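Coronin (Toxoplasma gondii, PDB 4OZU) probably binds actin filaments, this chain being its WD40 beta-propeller domain. Local coordinates at residues A40-I46 and N86-R92; C219-W223 and V234-G238; S268-Y272 and V284-D289; P366-P372 and I387-S391. Residues are numbered along the deposited sequence.

Interaction 1 (A40-I46 and N86-R92); sequences AANTEYI and NFSPFYR. With ACT (acetate ion), chain C.
Two propeller blades meet where the turn between strands 40-41 and 45-49 faces the end of strand 82-87 and the loop after it; Ala40 lies opposite Asn86 (CA-CA 5.6 Å). Phe87 (chi1 m, chi2 -86°) gives up the most surface, its ring lying across the hairpin beside the turn. Ala40, small enough to admit it, puts CB 3.8 Å from Phe87 CD2; Tyr45 CB (chi1 m) lies 3.7 Å from Phe87 CZ, and the amide of Asn42 covers one ring face. Asn42 (chi1 p) uses both ends of that amide: OD1 accepts from Glu44 N (2.9 Å) and Tyr45 N (2.7 Å), while ND2 donates to Arg92 O (2.9 Å). Arg92 (chi1 t) lays CD 3.4 Å from Glu44 CB; Glu44 itself pairs with Arg62. An acetate, probably from crystallisation, accepts from Thr43 N at OXT (3.1 Å), its O 3.4 Å from Arg92 CD. The Asx turn of Asn42 faces a loop folded by the ST turn of Ser88, where adjacent beta-propeller blades join.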
loop_
_atom_site.group_PDB
_atom_site.type_symbol
_atom_site.label_atom_id
_atom_site.label_comp_id
_atom_site.label_asym_id
_atom_site.label_seq_id
_atom_site.Cartn_x
_atom_site.Cartn_y
_atom_site.Cartn_z
ATOM N N ALA A 40 6.276 -2.670 5.027
ATOM C CA ALA A 40 4.900 -2.686 5.488
ATOM C C ALA A 40 4.855 -2.270 6.951
ATOM O O ALA A 40 5.821 -2.451 7.689
ATOM C CB ALA A 40 4.285 -4.057 5.308
ATOM N N ALA A 41 3.738 -1.685 7.359
ATOM C CA ALA A 41 3.550 -1.314 8.752
ATOM C C ALA A 41 2.074 -1.346 9.100
ATOM O O ALA A 41 1.224 -1.083 8.248
ATOM C CB ALA A 41 4.137 0.075 9.025
ATOM N N ASN A 42 1.767 -1.699 10.342
ATOM C CA ASN A 42 0.425 -1.497 10.864
ATOM C C ASN A 42 0.539 -0.582 12.082
ATOM O O ASN A 42 1.488 0.195 12.169
ATOM C CB ASN A 42 -0.275 -2.835 11.164
ATOM C CG ASN A 42 0.392 -3.654 12.267
ATOM O OD1 ASN A 42 1.348 -3.225 12.919
ATOM N ND2 ASN A 42 -0.140 -4.852 12.482
ATOM N N THR A 43 -0.410 -0.630 13.008
ATOM C CA THR A 43 -0.384 0.327 14.108
ATOM C C THR A 43 0.683 -0.012 15.145
ATOM O O THR A 43 0.974 0.809 16.009
ATOM C CB THR A 43 -1.744 0.419 14.819
ATOM O OG1 THR A 43 -2.124 -0.868 15.319
ATOM C CG2 THR A 43 -2.808 0.936 13.862
ATOM N N GLU A 44 1.271 -1.205 15.044
ATOM C CA GLU A 44 2.192 -1.707 16.067
ATOM C C GLU A 44 3.565 -2.072 15.511
ATOM O O GLU A 44 4.583 -1.838 16.170
ATOM C CB GLU A 44 1.583 -2.935 16.751
ATOM C CG GLU A 44 2.423 -3.562 17.860
ATOM C CD GLU A 44 2.277 -2.839 19.181
ATOM O OE1 GLU A 44 1.638 -1.765 19.209
ATOM O OE2 GLU A 44 2.796 -3.351 20.197
ATOM N N TYR A 45 3.591 -2.641 14.310
ATOM C CA TYR A 45 4.808 -3.248 13.767
ATOM C C TYR A 45 5.240 -2.667 12.430
ATOM O O TYR A 45 4.438 -2.115 11.678
ATOM C CB TYR A 45 4.626 -4.761 13.587
ATOM C CG TYR A 45 4.167 -5.485 14.824
ATOM C CD1 TYR A 45 4.955 -5.513 15.961
ATOM C CD2 TYR A 45 2.952 -6.160 14.850
ATOM C CE1 TYR A 45 4.543 -6.164 17.100
ATOM C CE2 TYR A 45 2.532 -6.824 15.985
ATOM C CZ TYR A 45 3.335 -6.818 17.109
ATOM O OH TYR A 45 2.945 -7.468 18.255
ATOM N N ILE A 46 6.526 -2.826 12.148
ATOM C CA ILE A 46 7.100 -2.553 10.841
ATOM C C ILE A 46 7.657 -3.866 10.300
ATOM O O ILE A 46 8.334 -4.585 11.028
ATOM C CB ILE A 46 8.243 -1.509 10.918
ATOM C CG1 ILE A 46 7.741 -0.185 11.506
ATOM C CG2 ILE A 46 8.865 -1.284 9.548
ATOM C CD1 ILE A 46 8.864 0.739 11.954
ATOM N N ASN A 86 2.243 -7.342 3.337
ATOM C CA ASN A 86 1.151 -6.482 3.790
ATOM C C ASN A 86 0.513 -7.015 5.064
ATOM O O ASN A 86 0.154 -8.187 5.149
ATOM C CB ASN A 86 0.084 -6.323 2.702
ATOM C CG ASN A 86 0.334 -5.119 1.805
ATOM O OD1 ASN A 86 0.472 -3.988 2.282
ATOM N ND2 ASN A 86 0.409 -5.360 0.504
ATOM N N PHE A 87 0.388 -6.144 6.057
ATOM C CA PHE A 87 -0.366 -6.468 7.259
ATOM C C PHE A 87 -1.862 -6.515 6.976
ATOM O O PHE A 87 -2.362 -5.814 6.088
ATOM C CB PHE A 87 -0.091 -5.445 8.353
ATOM C CG PHE A 87 1.273 -5.572 8.965
ATOM C CD1 PHE A 87 1.489 -6.444 10.013
ATOM C CD2 PHE A 87 2.339 -4.832 8.481
ATOM C CE1 PHE A 87 2.741 -6.571 10.578
ATOM C CE2 PHE A 87 3.599 -4.956 9.047
ATOM C CZ PHE A 87 3.794 -5.827 10.096
ATOM N N SER A 88 -2.574 -7.340 7.733
ATOM C CA SER A 88 -4.028 -7.350 7.678
ATOM C C SER A 88 -4.582 -5.985 8.058
ATOM O O SER A 88 -4.028 -5.308 8.921
ATOM C CB SER A 88 -4.602 -8.397 8.622
ATOM O OG SER A 88 -5.993 -8.196 8.800
ATOM N N PRO A 89 -5.687 -5.576 7.426
ATOM C CA PRO A 89 -6.308 -4.314 7.840
ATOM C C PRO A 89 -6.974 -4.377 9.208
ATOM O O PRO A 89 -7.323 -3.328 9.763
ATOM C CB PRO A 89 -7.375 -4.068 6.756
ATOM C CG PRO A 89 -7.065 -5.002 5.654
ATOM C CD PRO A 89 -6.366 -6.169 6.266
ATOM N N PHE A 90 -7.174 -5.584 9.731
ATOM C CA PHE A 90 -8.009 -5.771 10.914
ATOM C C PHE A 90 -7.296 -6.391 12.108
ATOM O O PHE A 90 -7.538 -6.006 13.243
ATOM C CB PHE A 90 -9.203 -6.635 10.543
ATOM C CG PHE A 90 -9.858 -6.216 9.264
ATOM C CD1 PHE A 90 -10.471 -4.977 9.161
ATOM C CD2 PHE A 90 -9.855 -7.053 8.163
ATOM C CE1 PHE A 90 -11.063 -4.588 7.984
ATOM C CE2 PHE A 90 -10.458 -6.664 6.984
ATOM C CZ PHE A 90 -11.056 -5.436 6.896
ATOM N N TYR A 91 -6.425 -7.354 11.834
ATOM C CA TYR A 91 -5.831 -8.183 12.873
ATOM C C TYR A 91 -4.355 -7.861 13.015
ATOM O O TYR A 91 -3.564 -8.076 12.095
ATOM C CB TYR A 91 -6.063 -9.653 12.538
ATOM C CG TYR A 91 -7.510 -9.900 12.176
ATOM C CD1 TYR A 91 -8.530 -9.514 13.034
ATOM C CD2 TYR A 91 -7.863 -10.464 10.961
ATOM C CE1 TYR A 91 -9.854 -9.713 12.703
ATOM C CE2 TYR A 91 -9.188 -10.666 10.621
ATOM C CZ TYR A 91 -10.178 -10.290 11.494
ATOM O OH TYR A 91 -11.499 -10.488 11.156
ATOM N N ARG A 92 -4.014 -7.319 14.179
ATOM C CA ARG A 92 -2.702 -6.745 14.427
ATOM C C ARG A 92 -1.551 -7.729 14.266
ATOM O O ARG A 92 -0.422 -7.326 13.978
ATOM C CB ARG A 92 -2.656 -6.165 15.835
ATOM C CG ARG A 92 -1.385 -5.409 16.109
ATOM C CD ARG A 92 -1.663 -4.058 16.705
ATOM N NE ARG A 92 -1.745 -4.124 18.162
ATOM C CZ ARG A 92 -2.814 -3.788 18.881
ATOM N NH1 ARG A 92 -3.925 -3.346 18.302
ATOM N NH2 ARG A 92 -2.768 -3.888 20.202
HETATM C C ACT C . -3.874 -2.952 13.317
HETATM O O ACT C . -3.991 -2.911 14.560
HETATM O OXT ACT C . -3.048 -2.162 12.818
HETATM C CH3 ACT C . -4.685 -3.891 12.477
HETATM O O HOH W 1 -2.305 -6.104 10.878
#

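Interaction 2 (C219-W223 and V234-G238); sequences CKCTW and VFTTG
Residues 220-223 and 234-238 form neighbouring antiparallel strands of one hairpin, their axes 4.7 Å apart at closest approach and 160° between directions. The register sets Lys220 against Thr237 and Thr222 against Phe235 as hydrogen-bonded pairs, with Cys221-Thr236 and Trp223-Val234 as the non-hydrogen-bonded pairs between and beyond them. Four backbone bonds close the two rings: Lys220 N to Thr237 O (3.0 Å), Thr237 N to Lys220 O (2.9 Å), Thr222 N to Phe235 O (3.0 Å) and Phe235 N to Thr222 O (2.8 Å). CA-H...O contacts reinforce them, among them Cys221 CA to Phe235 O and Thr236 CA to Lys220 O, both 3.2 Å.

These are the first two strands of a four-stranded antiparallel blade of the WD40 propeller, and each face of the sheet packs on an adjacent blade.

Apolar contacts dominate the face bearing Cys221, Trp223, Val234 and Thr236. Val234 (chi1 t) sets CG2 3.4 Å from the centroid of the six-membered ring of Trp223 (chi1 m, chi2 81°), a CH-pi contact almost along the ring normal; Cys221 CB, compact enough for this crowded layer, lies 4.2 Å from Val234 CG1.

Polar side chains buried here find partners in other strands and loops. Thr236 OG1 bonds His213 and Trp250, and Trp223 NE1 bonds Lys179 O. On the other face Thr237 OG1 reaches Leu271 O, while the buried amine of Lys220 is neutralised by Glu35.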
loop_
_atom_site.group_PDB
_atom_site.type_symbol
_atom_site.label_atom_id
_atom_site.label_comp_id
_atom_site.label_asym_id
_atom_site.label_seq_id
_atom_site.Cartn_x
_atom_site.Cartn_y
_atom_site.Cartn_z
ATOM N N CYS A 219 3.685 0.967 -15.382
ATOM C CA CYS A 219 2.546 1.697 -14.831
ATOM C C CYS A 219 2.161 1.119 -13.474
ATOM O O CYS A 219 2.329 -0.078 -13.236
ATOM C CB CYS A 219 1.347 1.629 -15.780
ATOM S SG CYS A 219 1.693 2.196 -17.449
ATOM N N LYS A 220 1.661 1.972 -12.582
ATOM C CA LYS A 220 1.245 1.538 -11.253
ATOM C C LYS A 220 -0.103 2.168 -10.971
ATOM O O LYS A 220 -0.379 3.256 -11.457
ATOM C CB LYS A 220 2.266 1.960 -10.189
ATOM C CG LYS A 220 3.679 1.438 -10.404
ATOM C CD LYS A 220 3.822 -0.009 -9.959
ATOM C CE LYS A 220 5.219 -0.534 -10.245
ATOM N NZ LYS A 220 5.438 -1.930 -9.756
ATOM N N CYS A 221 -0.944 1.502 -10.187
ATOM C CA CYS A 221 -2.249 2.061 -9.876
ATOM C C CYS A 221 -2.581 1.979 -8.397
ATOM O O CYS A 221 -1.938 1.271 -7.631
ATOM C CB CYS A 221 -3.349 1.360 -10.676
ATOM S SG CYS A 221 -3.795 -0.305 -10.073
ATOM N N THR A 222 -3.580 2.762 -8.015
ATOM C CA THR A 222 -4.256 2.596 -6.745
ATOM C C THR A 222 -5.653 3.195 -6.892
ATOM O O THR A 222 -5.905 3.973 -7.812
ATOM C CB THR A 222 -3.493 3.258 -5.594
ATOM O OG1 THR A 222 -4.006 2.782 -4.343
ATOM C CG2 THR A 222 -3.605 4.765 -5.665
ATOM N N TRP A 223 -6.561 2.834 -5.994
ATOM C CA TRP A 223 -7.907 3.379 -6.033
ATOM C C TRP A 223 -7.954 4.717 -5.317
ATOM O O TRP A 223 -7.213 4.935 -4.361
ATOM C CB TRP A 223 -8.894 2.407 -5.397
ATOM C CG TRP A 223 -9.155 1.231 -6.249
ATOM C CD1 TRP A 223 -8.378 0.123 -6.365
ATOM C CD2 TRP A 223 -10.278 1.033 -7.117
ATOM N NE1 TRP A 223 -8.945 -0.764 -7.253
ATOM C CE2 TRP A 223 -10.112 -0.225 -7.731
ATOM C CE3 TRP A 223 -11.408 1.792 -7.433
ATOM C CZ2 TRP A 223 -11.030 -0.741 -8.638
ATOM C CZ3 TRP A 223 -12.320 1.276 -8.340
ATOM C CH2 TRP A 223 -12.123 0.022 -8.931
ATOM N N VAL A 234 -10.039 5.423 -10.177
ATOM C CA VAL A 234 -8.731 4.790 -10.057
ATOM C C VAL A 234 -7.675 5.771 -10.534
ATOM O O VAL A 234 -7.930 6.562 -11.439
ATOM C CB VAL A 234 -8.640 3.491 -10.892
ATOM C CG1 VAL A 234 -7.216 2.924 -10.879
ATOM C CG2 VAL A 234 -9.611 2.466 -10.371
ATOM N N PHE A 235 -6.501 5.711 -9.914
ATOM C CA PHE A 235 -5.378 6.601 -10.225
ATOM C C PHE A 235 -4.220 5.791 -10.780
ATOM O O PHE A 235 -3.888 4.761 -10.209
ATOM C CB PHE A 235 -4.922 7.338 -8.966
ATOM C CG PHE A 235 -3.772 8.292 -9.189
ATOM C CD1 PHE A 235 -3.993 9.554 -9.713
ATOM C CD2 PHE A 235 -2.476 7.931 -8.845
ATOM C CE1 PHE A 235 -2.945 10.437 -9.898
ATOM C CE2 PHE A 235 -1.426 8.808 -9.036
ATOM C CZ PHE A 235 -1.664 10.065 -9.559
ATOM N N THR A 236 -3.604 6.240 -11.874
ATOM C CA THR A 236 -2.414 5.568 -12.395
ATOM C C THR A 236 -1.250 6.519 -12.547
ATOM O O THR A 236 -1.437 7.717 -12.770
ATOM C CB THR A 236 -2.654 4.905 -13.778
ATOM O OG1 THR A 236 -3.058 5.899 -14.728
ATOM C CG2 THR A 236 -3.708 3.823 -13.691
ATOM N N THR A 237 -0.050 5.959 -12.399
ATOM C CA THR A 237 1.190 6.603 -12.810
ATOM C C THR A 237 1.776 5.792 -13.940
ATOM O O THR A 237 1.530 4.594 -14.041
ATOM C CB THR A 237 2.232 6.671 -11.687
ATOM O OG1 THR A 237 2.650 5.340 -11.359
ATOM C CG2 THR A 237 1.669 7.353 -10.455
ATOM N N GLY A 238 2.578 6.432 -14.767
ATOM C CA GLY A 238 3.207 5.737 -15.864
ATOM C C GLY A 238 4.075 6.680 -16.650
ATOM O O GLY A 238 4.493 7.728 -16.147
#

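Interaction 3 (S268-Y272 and V284-D289); sequences SSPLY and VCGKGD
Strand 281-286 runs antiparallel to strand 271-275, and the contact lies at the open end of their hairpin. Tyr272 and Cys285 make a hydrogen-bonded pair (CA-CA 5.1 Å), satisfying both backbones: Tyr272 N donates to Cys285 O at 2.7 Å and Cys285 N to Tyr272 O at 2.9 Å. Beyond it a water fills the gap, donating to Pro270 O (2.8 Å) and accepting from Lys287 N (3.0 Å); farther on, Ser269 (chi1 m) closes it directly, OG donating to Lys287 O at 2.6 Å. The hairpin supplies the first two strands of a propeller blade, and Cys285 ties the second to the third by its disulfide with Cys292.

Leaving that strand, the chain makes a type II turn from Gly286 to Asp289, closed by Asp289 N to Gly286 O (3.0 Å). Gly288 sits at phi 96°, where a CB would jam against the preceding carbonyl; at Gly286 one would clash with Asp289 OD2. Leu271 (chi1 m, chi2 t) sets CD2 3.5 Å from Gly286 N. Other polar atoms have partners beyond the two segments: Asp289 OD2 makes a salt bridge with Arg245, which also bonds Ser269 O; Leu271 O accepts from Thr237 OG1; Lys287 NZ bonds Ser36 O, and Tyr272 OH bonds Lys220 NZ.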
loop_
_atom_site.group_PDB
_atom_site.type_symbol
_atom_site.label_atom_id
_atom_site.label_comp_id
_atom_site.label_asym_id
_atom_site.label_seq_id
_atom_site.Cartn_x
_atom_site.Cartn_y
_atom_site.Cartn_z
ATOM N N SER A 268 13.017 8.713 -13.780
ATOM C CA SER A 268 13.210 7.417 -14.436
ATOM C C SER A 268 12.506 6.274 -13.714
ATOM O O SER A 268 12.140 5.276 -14.334
ATOM C CB SER A 268 14.703 7.103 -14.545
ATOM O OG SER A 268 15.309 7.101 -13.266
ATOM N N SER A 269 12.320 6.418 -12.407
ATOM C CA SER A 269 11.715 5.362 -11.600
ATOM C C SER A 269 10.200 5.318 -11.739
ATOM O O SER A 269 9.547 6.362 -11.727
ATOM C CB SER A 269 12.072 5.550 -10.125
ATOM O OG SER A 269 13.460 5.356 -9.906
ATOM N N PRO A 270 9.629 4.106 -11.858
ATOM C CA PRO A 270 8.172 4.034 -11.727
ATOM C C PRO A 270 7.719 4.631 -10.401
ATOM O O PRO A 270 8.431 4.532 -9.398
ATOM C CB PRO A 270 7.879 2.534 -11.800
ATOM C CG PRO A 270 9.007 1.972 -12.586
ATOM C CD PRO A 270 10.211 2.809 -12.243
ATOM N N LEU A 271 6.564 5.277 -10.422
ATOM C CA LEU A 271 6.029 5.941 -9.242
ATOM C C LEU A 271 4.927 5.117 -8.591
ATOM O O LEU A 271 3.952 4.736 -9.241
ATOM C CB LEU A 271 5.499 7.329 -9.604
ATOM C CG LEU A 271 6.570 8.359 -9.980
ATOM C CD1 LEU A 271 5.940 9.583 -10.617
ATOM C CD2 LEU A 271 7.405 8.755 -8.775
ATOM N N TYR A 272 5.114 4.832 -7.307
ATOM C CA TYR A 272 4.099 4.183 -6.489
ATOM C C TYR A 272 3.161 5.232 -5.922
ATOM O O TYR A 272 3.606 6.121 -5.190
ATOM C CB TYR A 272 4.746 3.382 -5.357
ATOM C CG TYR A 272 5.480 2.167 -5.863
ATOM C CD1 TYR A 272 4.819 0.955 -6.018
ATOM C CD2 TYR A 272 6.820 2.236 -6.222
ATOM C CE1 TYR A 272 5.473 -0.157 -6.503
ATOM C CE2 TYR A 272 7.486 1.123 -6.706
ATOM C CZ TYR A 272 6.801 -0.067 -6.848
ATOM O OH TYR A 272 7.443 -1.177 -7.328
ATOM N N VAL A 284 3.146 10.270 -4.432
ATOM C CA VAL A 284 3.764 9.490 -5.503
ATOM C C VAL A 284 5.248 9.376 -5.212
ATOM O O VAL A 284 5.963 10.375 -5.152
ATOM C CB VAL A 284 3.503 10.104 -6.904
ATOM C CG1 VAL A 284 2.022 9.999 -7.243
ATOM C CG2 VAL A 284 3.955 11.556 -6.980
ATOM N N CYS A 285 5.692 8.134 -5.042
ATOM C CA CYS A 285 7.032 7.828 -4.571
ATOM C C CYS A 285 7.746 6.886 -5.529
ATOM O O CYS A 285 7.218 5.830 -5.874
ATOM C CB CYS A 285 6.959 7.193 -3.181
ATOM S SG CYS A 285 5.845 8.056 -2.046
ATOM N N GLY A 286 8.942 7.275 -5.958
ATOM C CA GLY A 286 9.764 6.420 -6.794
ATOM C C GLY A 286 10.955 5.861 -6.043
ATOM O O GLY A 286 11.729 6.610 -5.450
ATOM N N LYS A 287 11.113 4.541 -6.062
ATOM C CA LYS A 287 12.308 3.927 -5.494
ATOM C C LYS A 287 13.531 4.418 -6.254
ATOM O O LYS A 287 13.548 4.418 -7.488
ATOM C CB LYS A 287 12.227 2.404 -5.554
ATOM C CG LYS A 287 11.088 1.810 -4.751
ATOM C CD LYS A 287 10.932 0.332 -5.050
ATOM C CE LYS A 287 10.887 -0.483 -3.777
ATOM N NZ LYS A 287 10.886 -1.943 -4.050
ATOM N N GLY A 288 14.551 4.841 -5.517
ATOM C CA GLY A 288 15.750 5.391 -6.117
ATOM C C GLY A 288 15.731 6.908 -6.189
ATOM O O GLY A 288 16.786 7.533 -6.327
ATOM N N ASP A 289 14.541 7.498 -6.103
ATOM C CA ASP A 289 14.396 8.951 -6.058
ATOM C C ASP A 289 14.742 9.451 -4.664
ATOM O O ASP A 289 14.512 8.750 -3.678
ATOM C CB ASP A 289 12.969 9.393 -6.416
ATOM C CG ASP A 289 12.616 9.145 -7.875
ATOM O OD1 ASP A 289 13.532 8.859 -8.677
ATOM O OD2 ASP A 289 11.423 9.267 -8.224
HETATM O O HOH W 2 10.149 2.707 -8.194
#

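Interaction 4 (P366-P372 and I387-S391); sequences PAPDVEP and IRRRS
Arg388, Arg390 and Pro366 give up most surface in this contact between extended segments running antiparallel. Ala367 and Arg390 form a hydrogen-bonded pair (CA-CA 5.3 Å), with Ala367 N to Arg390 O at 2.9 Å and Arg390 N to Ala367 O at 2.8 Å; Pro368, lacking an amide hydrogen, stands opposite Arg389 in the non-hydrogen-bonded position, and Asp369 N to Arg388 O (2.8 Å) follows. Arg388 (m, t, t) stretches out to Glu371, NH1 donating to OE1 at 3.0 Å in a salt bridge, with Pro372 O over a face of its guanidinium. Arg390 (t, t, m) forms a salt bridge with Asp369, NE 3.5 Å from OD2; a water joins Arg390 NH2 (2.9 Å), Asp369 OD2 (2.8 Å) and Glu371 OE2 (2.7 Å). Long, flexible arginines suit this exposed place, reaching acids two residues along the partner. Pro366 places CB 3.7 Å from Arg389 CB and CG 3.5 Å from Ser391 OG, while its O accepts from Arg389 NH1 (3.1 Å); Arg389 also salt-bridges Glu277. Pro368 CB meets Ile387 CD1 at 3.8 Å. The result is a two-stranded antiparallel ribbon of the C-terminal extension, which in coronins packs back on the propeller blades.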
loop_
_atom_site.group_PDB
_atom_site.type_symbol
_atom_site.label_atom_id
_atom_site.label_comp_id
_atom_site.label_asym_id
_atom_site.label_seq_id
_atom_site.Cartn_x
_atom_site.Cartn_y
_atom_site.Cartn_z
ATOM N N PRO A 366 -13.592 10.469 10.382
ATOM C CA PRO A 366 -13.624 9.062 10.799
ATOM C C PRO A 366 -12.704 8.203 9.932
ATOM O O PRO A 366 -12.838 8.176 8.708
ATOM C CB PRO A 366 -15.091 8.679 10.618
ATOM C CG PRO A 366 -15.834 9.979 10.728
ATOM C CD PRO A 366 -14.939 10.994 10.101
ATOM N N ALA A 367 -11.758 7.532 10.581
ATOM C CA ALA A 367 -10.710 6.795 9.886
ATOM C C ALA A 367 -11.105 5.337 9.720
ATOM O O ALA A 367 -11.891 4.823 10.513
ATOM C CB ALA A 367 -9.416 6.899 10.649
ATOM N N PRO A 368 -10.566 4.664 8.690
ATOM C CA PRO A 368 -10.842 3.229 8.573
ATOM C C PRO A 368 -10.505 2.496 9.861
ATOM O O PRO A 368 -9.393 2.648 10.367
ATOM C CB PRO A 368 -9.929 2.782 7.426
ATOM C CG PRO A 368 -9.714 4.017 6.610
ATOM C CD PRO A 368 -9.704 5.156 7.598
ATOM N N ASP A 369 -11.462 1.735 10.385
ATOM C CA ASP A 369 -11.262 0.999 11.626
ATOM C C ASP A 369 -10.682 -0.387 11.387
ATOM O O ASP A 369 -10.651 -0.873 10.260
ATOM C CB ASP A 369 -12.581 0.868 12.380
ATOM C CG ASP A 369 -12.388 0.710 13.887
ATOM O OD1 ASP A 369 -11.226 0.654 14.360
ATOM O OD2 ASP A 369 -13.410 0.638 14.601
ATOM N N VAL A 370 -10.238 -1.020 12.464
ATOM C CA VAL A 370 -9.660 -2.356 12.384
ATOM C C VAL A 370 -10.742 -3.420 12.591
ATOM O O VAL A 370 -10.500 -4.455 13.213
ATOM C CB VAL A 370 -8.525 -2.532 13.420
ATOM C CG1 VAL A 370 -7.357 -1.614 13.069
ATOM C CG2 VAL A 370 -9.017 -2.256 14.843
ATOM N N GLU A 371 -11.932 -3.144 12.059
ATOM C CA GLU A 371 -13.057 -4.081 12.078
ATOM C C GLU A 371 -13.560 -4.291 10.662
ATOM O O GLU A 371 -13.873 -3.318 9.977
ATOM C CB GLU A 371 -14.216 -3.559 12.929
ATOM C CG GLU A 371 -13.982 -3.473 14.403
ATOM C CD GLU A 371 -15.188 -2.894 15.113
ATOM O OE1 GLU A 371 -16.305 -2.977 14.557
ATOM O OE2 GLU A 371 -15.021 -2.341 16.214
ATOM N N PRO A 372 -13.666 -5.550 10.206
ATOM C CA PRO A 372 -14.249 -5.740 8.873
ATOM C C PRO A 372 -15.729 -5.366 8.811
ATOM O O PRO A 372 -16.455 -5.667 9.751
ATOM C CB PRO A 372 -14.081 -7.244 8.612
ATOM C CG PRO A 372 -13.233 -7.774 9.723
ATOM C CD PRO A 372 -13.308 -6.823 10.854
ATOM N N ILE A 387 -16.871 0.361 4.495
ATOM C CA ILE A 387 -15.918 0.036 5.552
ATOM C C ILE A 387 -16.318 0.706 6.860
ATOM O O ILE A 387 -16.946 1.776 6.882
ATOM C CB ILE A 387 -14.467 0.445 5.203
ATOM C CG1 ILE A 387 -14.361 1.941 4.883
ATOM C CG2 ILE A 387 -13.941 -0.393 4.049
ATOM C CD1 ILE A 387 -12.955 2.487 5.097
ATOM N N ARG A 388 -15.978 0.048 7.955
ATOM C CA ARG A 388 -16.253 0.598 9.257
ATOM C C ARG A 388 -15.208 1.648 9.592
ATOM O O ARG A 388 -14.038 1.522 9.215
ATOM C CB ARG A 388 -16.292 -0.513 10.302
ATOM C CG ARG A 388 -17.535 -1.380 10.175
ATOM C CD ARG A 388 -17.615 -2.416 11.261
ATOM N NE ARG A 388 -18.782 -3.282 11.101
ATOM C CZ ARG A 388 -19.039 -4.331 11.875
ATOM N NH1 ARG A 388 -18.217 -4.643 12.869
ATOM N NH2 ARG A 388 -20.118 -5.070 11.660
ATOM N N ARG A 389 -15.654 2.683 10.296
ATOM C CA ARG A 389 -14.827 3.832 10.618
ATOM C C ARG A 389 -14.860 4.167 12.100
ATOM O O ARG A 389 -15.831 3.877 12.803
ATOM C CB ARG A 389 -15.281 5.050 9.817
ATOM C CG ARG A 389 -15.166 4.870 8.335
ATOM C CD ARG A 389 -15.628 6.094 7.566
ATOM N NE ARG A 389 -15.436 5.858 6.140
ATOM C CZ ARG A 389 -14.290 6.046 5.494
ATOM N NH1 ARG A 389 -13.219 6.515 6.131
ATOM N NH2 ARG A 389 -14.222 5.774 4.198
ATOM N N ARG A 390 -13.786 4.794 12.563
ATOM C CA ARG A 390 -13.680 5.220 13.950
ATOM C C ARG A 390 -13.167 6.641 13.997
ATOM O O ARG A 390 -12.154 6.964 13.375
ATOM C CB ARG A 390 -12.747 4.302 14.741
ATOM C CG ARG A 390 -12.588 4.692 16.207
ATOM C CD ARG A 390 -11.579 3.807 16.922
ATOM N NE ARG A 390 -12.111 2.478 17.221
ATOM C CZ ARG A 390 -12.841 2.183 18.295
ATOM N NH1 ARG A 390 -13.145 3.124 19.183
ATOM N NH2 ARG A 390 -13.273 0.944 18.484
ATOM N N SER A 391 -13.883 7.504 14.712
ATOM C CA SER A 391 -13.397 8.846 14.995
ATOM C C SER A 391 -12.429 8.770 16.166
ATOM O O SER A 391 -12.830 8.554 17.308
ATOM C CB SER A 391 -14.548 9.804 15.303
ATOM O OG SER A 391 -15.095 10.342 14.111
HETATM O O HOH W 3 -12.249 -0.467 7.976
HETATM O O HOH W 4 -12.616 -1.148 16.590
HETATM O O HOH W 5 -15.835 0.739 13.807
HETATM O O HOH W 6 -14.240 -2.313 7.514
#

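In the fold
Interaction 2 is wholly buried, interactions 1 and 3 partly so, and interaction 4 lies at the surface, its centre about 17 Å from that of the chain. Interactions 2 and 3 belong to the opening hairpins of successive blades and touch: Thr237 OG1 lies 2.6 Å from Leu271 O, a probable hydrogen bond by which a side chain joins one blade to the next. Interaction 1 spans two blades across the propeller from these, centres about 23 Å away, and relies on an aromatic ring and on Asx and ST turns rather than strand pairing. Interaction 4 meets it where Phe90 CD1 packs 3.4 Å from Pro372 N. Backbone bonds and apolar contacts dominate the buried hairpin; salt bridges and waters mark the surface ribbon.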